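Local coordinates for citryl-spermidine/3,4-dihydroxybenzoyl-citryl-spermidine:spermidine ligase (Bacillus anthracis, PDB 3TO3), which catalyses the ATP-dependent condensation of spermidine with citryl-spermidine intermediates in the biosynthesis of the siderophore petrobactin, at residues B[200-214]-B[348-360]. Numbering follows the deposited sequence.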
loop_
_atom_site.group_PDB
_atom_site.type_symbol
_atom_site.label_atom_id
_atom_site.label_comp_id
_atom_site.label_asym_id
_atom_site.label_seq_id
_atom_site.Cartn_x
_atom_site.Cartn_y
_atom_site.Cartn_z
ATOM N N ASN B 200 -15.984 -3.032 -22.639
ATOM C CA ASN B 200 -15.108 -3.832 -21.788
ATOM C C ASN B 200 -15.682 -4.969 -20.932
ATOM O O ASN B 200 -14.931 -5.737 -20.315
ATOM C CB ASN B 200 -14.190 -2.896 -20.996
ATOM C CG ASN B 200 -13.385 -1.970 -21.934
ATOM O OD1 ASN B 200 -13.718 -0.797 -22.127
ATOM N ND2 ASN B 200 -12.362 -2.525 -22.561
ATOM N N ALA B 201 -16.997 -5.124 -20.915
ATOM C CA ALA B 201 -17.573 -6.103 -19.994
ATOM C C ALA B 201 -18.011 -7.314 -20.791
ATOM O O ALA B 201 -18.507 -7.163 -21.904
ATOM C CB ALA B 201 -18.738 -5.506 -19.255
ATOM N N THR B 202 -17.789 -8.505 -20.240
ATOM C CA THR B 202 -18.259 -9.750 -20.838
ATOM C C THR B 202 -18.762 -10.717 -19.784
ATOM O O THR B 202 -18.272 -10.791 -18.672
ATOM C CB THR B 202 -17.162 -10.546 -21.584
ATOM O OG1 THR B 202 -15.966 -10.549 -20.799
ATOM C CG2 THR B 202 -16.872 -9.959 -22.946
ATOM N N VAL B 203 -19.759 -11.468 -20.181
ATOM C CA VAL B 203 -20.224 -12.626 -19.473
ATOM C C VAL B 203 -19.197 -13.723 -19.746
ATOM O O VAL B 203 -18.382 -13.600 -20.662
ATOM C CB VAL B 203 -21.592 -12.925 -20.052
ATOM C CG1 VAL B 203 -21.852 -14.412 -20.202
ATOM C CG2 VAL B 203 -22.654 -12.154 -19.261
ATOM N N GLY B 204 -19.174 -14.751 -18.917
ATOM C CA GLY B 204 -18.297 -15.884 -19.163
ATOM C C GLY B 204 -18.560 -16.582 -20.502
ATOM O O GLY B 204 -19.630 -16.453 -21.085
ATOM N N TYR B 205 -17.583 -17.346 -20.977
ATOM C CA TYR B 205 -17.689 -18.013 -22.265
ATOM C C TYR B 205 -18.989 -18.828 -22.312
ATOM O O TYR B 205 -19.252 -19.658 -21.420
ATOM C CB TYR B 205 -16.466 -18.933 -22.463
ATOM C CG TYR B 205 -16.426 -19.677 -23.786
ATOM C CD1 TYR B 205 -16.264 -18.985 -24.993
ATOM C CD2 TYR B 205 -16.537 -21.063 -23.832
ATOM C CE1 TYR B 205 -16.233 -19.651 -26.214
ATOM C CE2 TYR B 205 -16.507 -21.749 -25.053
ATOM C CZ TYR B 205 -16.348 -21.032 -26.237
ATOM O OH TYR B 205 -16.322 -21.690 -27.441
ATOM N N GLU B 206 -19.799 -18.562 -23.347
ATOM C CA GLU B 206 -21.041 -19.288 -23.631
ATOM C C GLU B 206 -22.048 -19.256 -22.487
ATOM O O GLU B 206 -22.921 -20.113 -22.398
ATOM C CB GLU B 206 -20.742 -20.744 -23.982
ATOM C CG GLU B 206 -20.086 -20.899 -25.346
ATOM C CD GLU B 206 -19.888 -22.357 -25.737
ATOM O OE1 GLU B 206 -19.378 -22.601 -26.863
ATOM O OE2 GLU B 206 -20.229 -23.247 -24.907
ATOM N N ASN B 207 -21.915 -18.255 -21.626
ATOM C CA ASN B 207 -22.746 -18.106 -20.438
ATOM C C ASN B 207 -23.914 -17.115 -20.588
ATOM O O ASN B 207 -24.655 -16.899 -19.649
ATOM C CB ASN B 207 -21.862 -17.715 -19.241
ATOM C CG ASN B 207 -22.562 -17.910 -17.908
ATOM O OD1 ASN B 207 -23.082 -18.989 -17.601
ATOM N ND2 ASN B 207 -22.607 -16.855 -17.125
ATOM N N GLU B 208 -24.060 -16.493 -21.749
ATOM C CA GLU B 208 -25.119 -15.488 -21.945
ATOM C C GLU B 208 -26.536 -15.883 -21.494
ATOM O O GLU B 208 -27.213 -15.100 -20.835
ATOM C CB GLU B 208 -25.164 -14.981 -23.394
ATOM C CG GLU B 208 -23.850 -14.426 -23.895
ATOM C CD GLU B 208 -22.919 -15.478 -24.512
ATOM O OE1 GLU B 208 -23.202 -16.704 -24.405
ATOM O OE2 GLU B 208 -21.896 -15.054 -25.116
ATOM N N VAL B 209 -27.003 -17.075 -21.836
ATOM C CA VAL B 209 -28.362 -17.411 -21.452
ATOM C C VAL B 209 -28.500 -17.584 -19.938
ATOM O O VAL B 209 -29.436 -17.085 -19.328
ATOM C CB VAL B 209 -28.892 -18.648 -22.202
ATOM C CG1 VAL B 209 -30.286 -19.014 -21.688
ATOM C CG2 VAL B 209 -28.920 -18.371 -23.712
ATOM N N ILE B 210 -27.569 -18.303 -19.333
ATOM C CA ILE B 210 -27.613 -18.540 -17.895
ATOM C C ILE B 210 -27.423 -17.220 -17.127
ATOM O O ILE B 210 -28.066 -16.971 -16.110
ATOM C CB ILE B 210 -26.537 -19.550 -17.483
ATOM C CG1 ILE B 210 -26.805 -20.927 -18.129
ATOM C CG2 ILE B 210 -26.489 -19.691 -15.974
ATOM C CD1 ILE B 210 -28.069 -21.585 -17.664
ATOM N N TYR B 211 -26.559 -16.357 -17.640
ATOM C CA TYR B 211 -26.352 -15.059 -17.023
ATOM C C TYR B 211 -27.632 -14.214 -17.010
ATOM O O TYR B 211 -27.958 -13.626 -15.983
ATOM C CB TYR B 211 -25.215 -14.297 -17.712
ATOM C CG TYR B 211 -25.088 -12.896 -17.199
ATOM C CD1 TYR B 211 -24.259 -12.610 -16.112
ATOM C CD2 TYR B 211 -25.786 -11.852 -17.792
ATOM C CE1 TYR B 211 -24.143 -11.341 -15.629
ATOM C CE2 TYR B 211 -25.673 -10.563 -17.313
ATOM C CZ TYR B 211 -24.847 -10.308 -16.227
ATOM O OH TYR B 211 -24.727 -9.020 -15.729
ATOM N N ASP B 212 -28.340 -14.134 -18.143
ATOM C CA ASP B 212 -29.589 -13.340 -18.209
ATOM C C ASP B 212 -30.574 -13.819 -17.140
ATOM O O ASP B 212 -31.289 -13.029 -16.528
ATOM C CB ASP B 212 -30.309 -13.463 -19.572
ATOM C CG ASP B 212 -29.708 -12.588 -20.679
ATOM O OD1 ASP B 212 -30.041 -12.867 -21.864
ATOM O OD2 ASP B 212 -28.943 -11.633 -20.395
ATOM N N LYS B 213 -30.622 -15.133 -16.953
ATOM C CA LYS B 213 -31.577 -15.785 -16.051
ATOM C C LYS B 213 -31.199 -15.486 -14.609
ATOM O O LYS B 213 -32.052 -15.205 -13.774
ATOM C CB LYS B 213 -31.567 -17.307 -16.301
ATOM C CG LYS B 213 -32.815 -18.052 -15.925
ATOM C CD LYS B 213 -32.632 -19.558 -16.123
ATOM C CE LYS B 213 -32.661 -19.961 -17.610
ATOM N NZ LYS B 213 -32.180 -21.364 -17.851
ATOM N N ILE B 214 -29.903 -15.514 -14.341
ATOM C CA ILE B 214 -29.366 -15.291 -13.001
ATOM C C ILE B 214 -29.497 -13.847 -12.499
ATOM O O ILE B 214 -29.720 -13.630 -11.321
ATOM C CB ILE B 214 -27.901 -15.750 -12.918
ATOM C CG1 ILE B 214 -27.745 -16.751 -11.794
ATOM C CG2 ILE B 214 -26.965 -14.574 -12.679
ATOM C CD1 ILE B 214 -27.409 -16.099 -10.472
ATOM N N LYS B 348 -21.355 -25.806 -8.475
ATOM C CA LYS B 348 -21.045 -25.354 -9.812
ATOM C C LYS B 348 -20.826 -23.852 -9.785
ATOM O O LYS B 348 -21.609 -23.134 -9.156
ATOM C CB LYS B 348 -22.162 -25.720 -10.794
ATOM C CG LYS B 348 -22.325 -27.220 -11.060
ATOM C CD LYS B 348 -23.427 -27.467 -12.121
ATOM C CE LYS B 348 -24.065 -28.879 -12.025
ATOM N NZ LYS B 348 -25.104 -29.068 -10.947
ATOM N N GLU B 349 -19.785 -23.381 -10.478
ATOM C CA GLU B 349 -19.639 -21.960 -10.661
ATOM C C GLU B 349 -20.384 -21.780 -11.976
ATOM O O GLU B 349 -19.813 -21.919 -13.045
ATOM C CB GLU B 349 -18.117 -21.692 -10.822
ATOM C CG GLU B 349 -17.342 -21.870 -9.461
ATOM C CD GLU B 349 -15.855 -22.249 -9.554
ATOM O OE1 GLU B 349 -15.200 -22.165 -10.613
ATOM O OE2 GLU B 349 -15.310 -22.651 -8.521
ATOM N N PHE B 350 -21.642 -21.355 -11.888
ATOM C CA PHE B 350 -22.519 -21.539 -13.031
ATOM C C PHE B 350 -22.692 -20.268 -13.856
ATOM O O PHE B 350 -23.307 -20.270 -14.930
ATOM C CB PHE B 350 -23.878 -22.138 -12.602
ATOM C CG PHE B 350 -24.640 -21.270 -11.658
ATOM C CD1 PHE B 350 -24.474 -21.408 -10.285
ATOM C CD2 PHE B 350 -25.487 -20.286 -12.132
ATOM C CE1 PHE B 350 -25.140 -20.602 -9.408
ATOM C CE2 PHE B 350 -26.158 -19.466 -11.253
ATOM C CZ PHE B 350 -25.990 -19.627 -9.878
ATOM N N SER B 351 -22.130 -19.181 -13.361
ATOM C CA SER B 351 -22.218 -17.929 -14.080
ATOM C C SER B 351 -21.064 -17.013 -13.691
ATOM O O SER B 351 -20.515 -17.135 -12.586
ATOM C CB SER B 351 -23.557 -17.293 -13.776
ATOM O OG SER B 351 -23.789 -16.216 -14.631
ATOM N N SER B 352 -20.675 -16.111 -14.588
ATOM C CA SER B 352 -19.573 -15.209 -14.269
ATOM C C SER B 352 -19.660 -13.994 -15.151
ATOM O O SER B 352 -20.264 -14.054 -16.182
ATOM C CB SER B 352 -18.228 -15.889 -14.482
ATOM O OG SER B 352 -18.001 -16.037 -15.861
ATOM N N VAL B 353 -19.082 -12.886 -14.714
ATOM C CA VAL B 353 -19.120 -11.662 -15.488
ATOM C C VAL B 353 -17.951 -10.818 -15.040
ATOM O O VAL B 353 -17.513 -10.937 -13.900
ATOM C CB VAL B 353 -20.421 -10.894 -15.234
ATOM C CG1 VAL B 353 -20.455 -10.380 -13.800
ATOM C CG2 VAL B 353 -20.577 -9.759 -16.243
HETATM N N MSE B 354 -17.454 -9.960 -15.916
HETATM C CA MSE B 354 -16.334 -9.097 -15.565
HETATM C C MSE B 354 -16.203 -7.841 -16.448
HETATM O O MSE B 354 -16.734 -7.752 -17.560
HETATM C CB MSE B 354 -15.063 -9.880 -15.714
HETATM C CG MSE B 354 -14.730 -9.973 -17.179
HETATM SE SE MSE B 354 -13.310 -11.197 -17.495
HETATM C CE MSE B 354 -14.332 -12.618 -18.376
ATOM N N TYR B 355 -15.462 -6.876 -15.937
ATOM C CA TYR B 355 -15.145 -5.666 -16.666
ATOM C C TYR B 355 -13.628 -5.603 -16.681
ATOM O O TYR B 355 -13.008 -5.512 -15.630
ATOM C CB TYR B 355 -15.719 -4.472 -15.924
ATOM C CG TYR B 355 -15.463 -3.133 -16.577
ATOM C CD1 TYR B 355 -16.360 -2.613 -17.504
ATOM C CD2 TYR B 355 -14.345 -2.376 -16.248
ATOM C CE1 TYR B 355 -16.152 -1.371 -18.096
ATOM C CE2 TYR B 355 -14.136 -1.122 -16.810
ATOM C CZ TYR B 355 -15.034 -0.628 -17.739
ATOM O OH TYR B 355 -14.831 0.613 -18.296
ATOM N N ASP B 356 -13.041 -5.712 -17.863
ATOM C CA ASP B 356 -11.605 -5.930 -18.001
ATOM C C ASP B 356 -11.086 -5.031 -19.092
ATOM O O ASP B 356 -11.525 -5.121 -20.219
ATOM C CB ASP B 356 -11.306 -7.391 -18.381
ATOM C CG ASP B 356 -9.820 -7.634 -18.712
ATOM O OD1 ASP B 356 -9.511 -8.505 -19.578
ATOM O OD2 ASP B 356 -8.958 -6.962 -18.094
ATOM N N THR B 357 -10.120 -4.192 -18.752
ATOM C CA THR B 357 -9.488 -3.311 -19.715
ATOM C C THR B 357 -8.013 -3.648 -19.874
ATOM O O THR B 357 -7.504 -4.618 -19.304
ATOM C CB THR B 357 -9.620 -1.848 -19.274
ATOM O OG1 THR B 357 -8.952 -1.653 -18.016
ATOM C CG2 THR B 357 -11.093 -1.490 -19.124
ATOM N N ASN B 358 -7.340 -2.847 -20.683
ATOM C CA ASN B 358 -5.893 -2.914 -20.812
ATOM C C ASN B 358 -5.183 -2.885 -19.457
ATOM O O ASN B 358 -4.392 -3.785 -19.152
ATOM C CB ASN B 358 -5.380 -1.731 -21.656
ATOM C CG ASN B 358 -5.376 -2.024 -23.151
ATOM O OD1 ASN B 358 -5.222 -3.175 -23.572
ATOM N ND2 ASN B 358 -5.530 -0.975 -23.959
ATOM N N LYS B 359 -5.526 -1.895 -18.628
ATOM C CA LYS B 359 -4.624 -1.436 -17.572
ATOM C C LYS B 359 -4.078 -2.597 -16.739
ATOM O O LYS B 359 -4.826 -3.476 -16.293
ATOM C CB LYS B 359 -5.313 -0.413 -16.653
ATOM C CG LYS B 359 -6.011 0.760 -17.340
ATOM C CD LYS B 359 -5.376 2.107 -16.972
ATOM C CE LYS B 359 -5.364 2.364 -15.470
ATOM N NZ LYS B 359 -4.019 2.812 -14.979
ATOM N N LYS B 360 -2.759 -2.593 -16.558
ATOM C CA LYS B 360 -2.053 -3.579 -15.743
ATOM C C LYS B 360 -2.425 -3.486 -14.273
ATOM O O LYS B 360 -2.512 -4.505 -13.573
ATOM C CB LYS B 360 -0.552 -3.339 -15.855
ATOM C CG LYS B 360 0.309 -4.323 -15.075
ATOM C CD LYS B 360 1.729 -3.757 -14.857
ATOM C CE LYS B 360 2.272 -3.045 -16.102
ATOM N NZ LYS B 360 3.766 -3.100 -16.122
HETATM O O HOH W 1 -15.556 0.566 -21.029
HETATM O O HOH W 2 -11.897 -5.415 -23.445
#
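A201-V203 and V353-Y355 pair as antiparallel strands in the mixed sheet of the IucA/IucC region, and the helix starting at E208 then crosses strand 349-355 nearly at right angles (-87°), near F350-V353. T202 and M354 form the hydrogen-bonded pair: T202 N donates to M354 O and M354 N to T202 O, both at 3.0 Å. D356 N to N200 O and G204 N to S352 O extend the ladder at its two ends. The side chains of T202 and selenomethionine M354 run side by side in the same direction, bringing the bent chain's CE to 3.6 Å from T202 OG1. A201, V203, V353 and Y355 share the other side of the sheet, where A201 meets L242 and V353 and Y355 meet I244. With CG anti to the backbone N (chi1 180°), the Y355 ring turns one face to N200 CB, a CH-pi contact 4.1 Å from the ring centroid, while A201 CB stands at its edge. A water donates to Y355 OH, which also bonds D262 OD1, and lies close to N200 OD1 at a doubtfully short length. Past the type II turn G204-N207, the Y211 ring takes V203 CG2 over one face and brings CE1 to 3.8 Å from V353 CB; its hydroxyl reaches F243 O. I210 CG2 approaches the F350 ring edge near its plane, 4.0 Å from CD2, and I214 CD1 comes to 3.7 Å from F350 CE2. S352, beside G204, sends OG to V318 O of helix 315-333 and lies about 9 Å, between side chains, from ATP-binding K299. This is a short strand paired antiparallel with strand 345-355, which on its other side bonds strand 367-371 through S351 and V353, and leading through a type II turn into a crossing helix, within the mixed sheet of the IucA/IucC family region, about 14 Å from the bound ATP (S352 side chain to ATP).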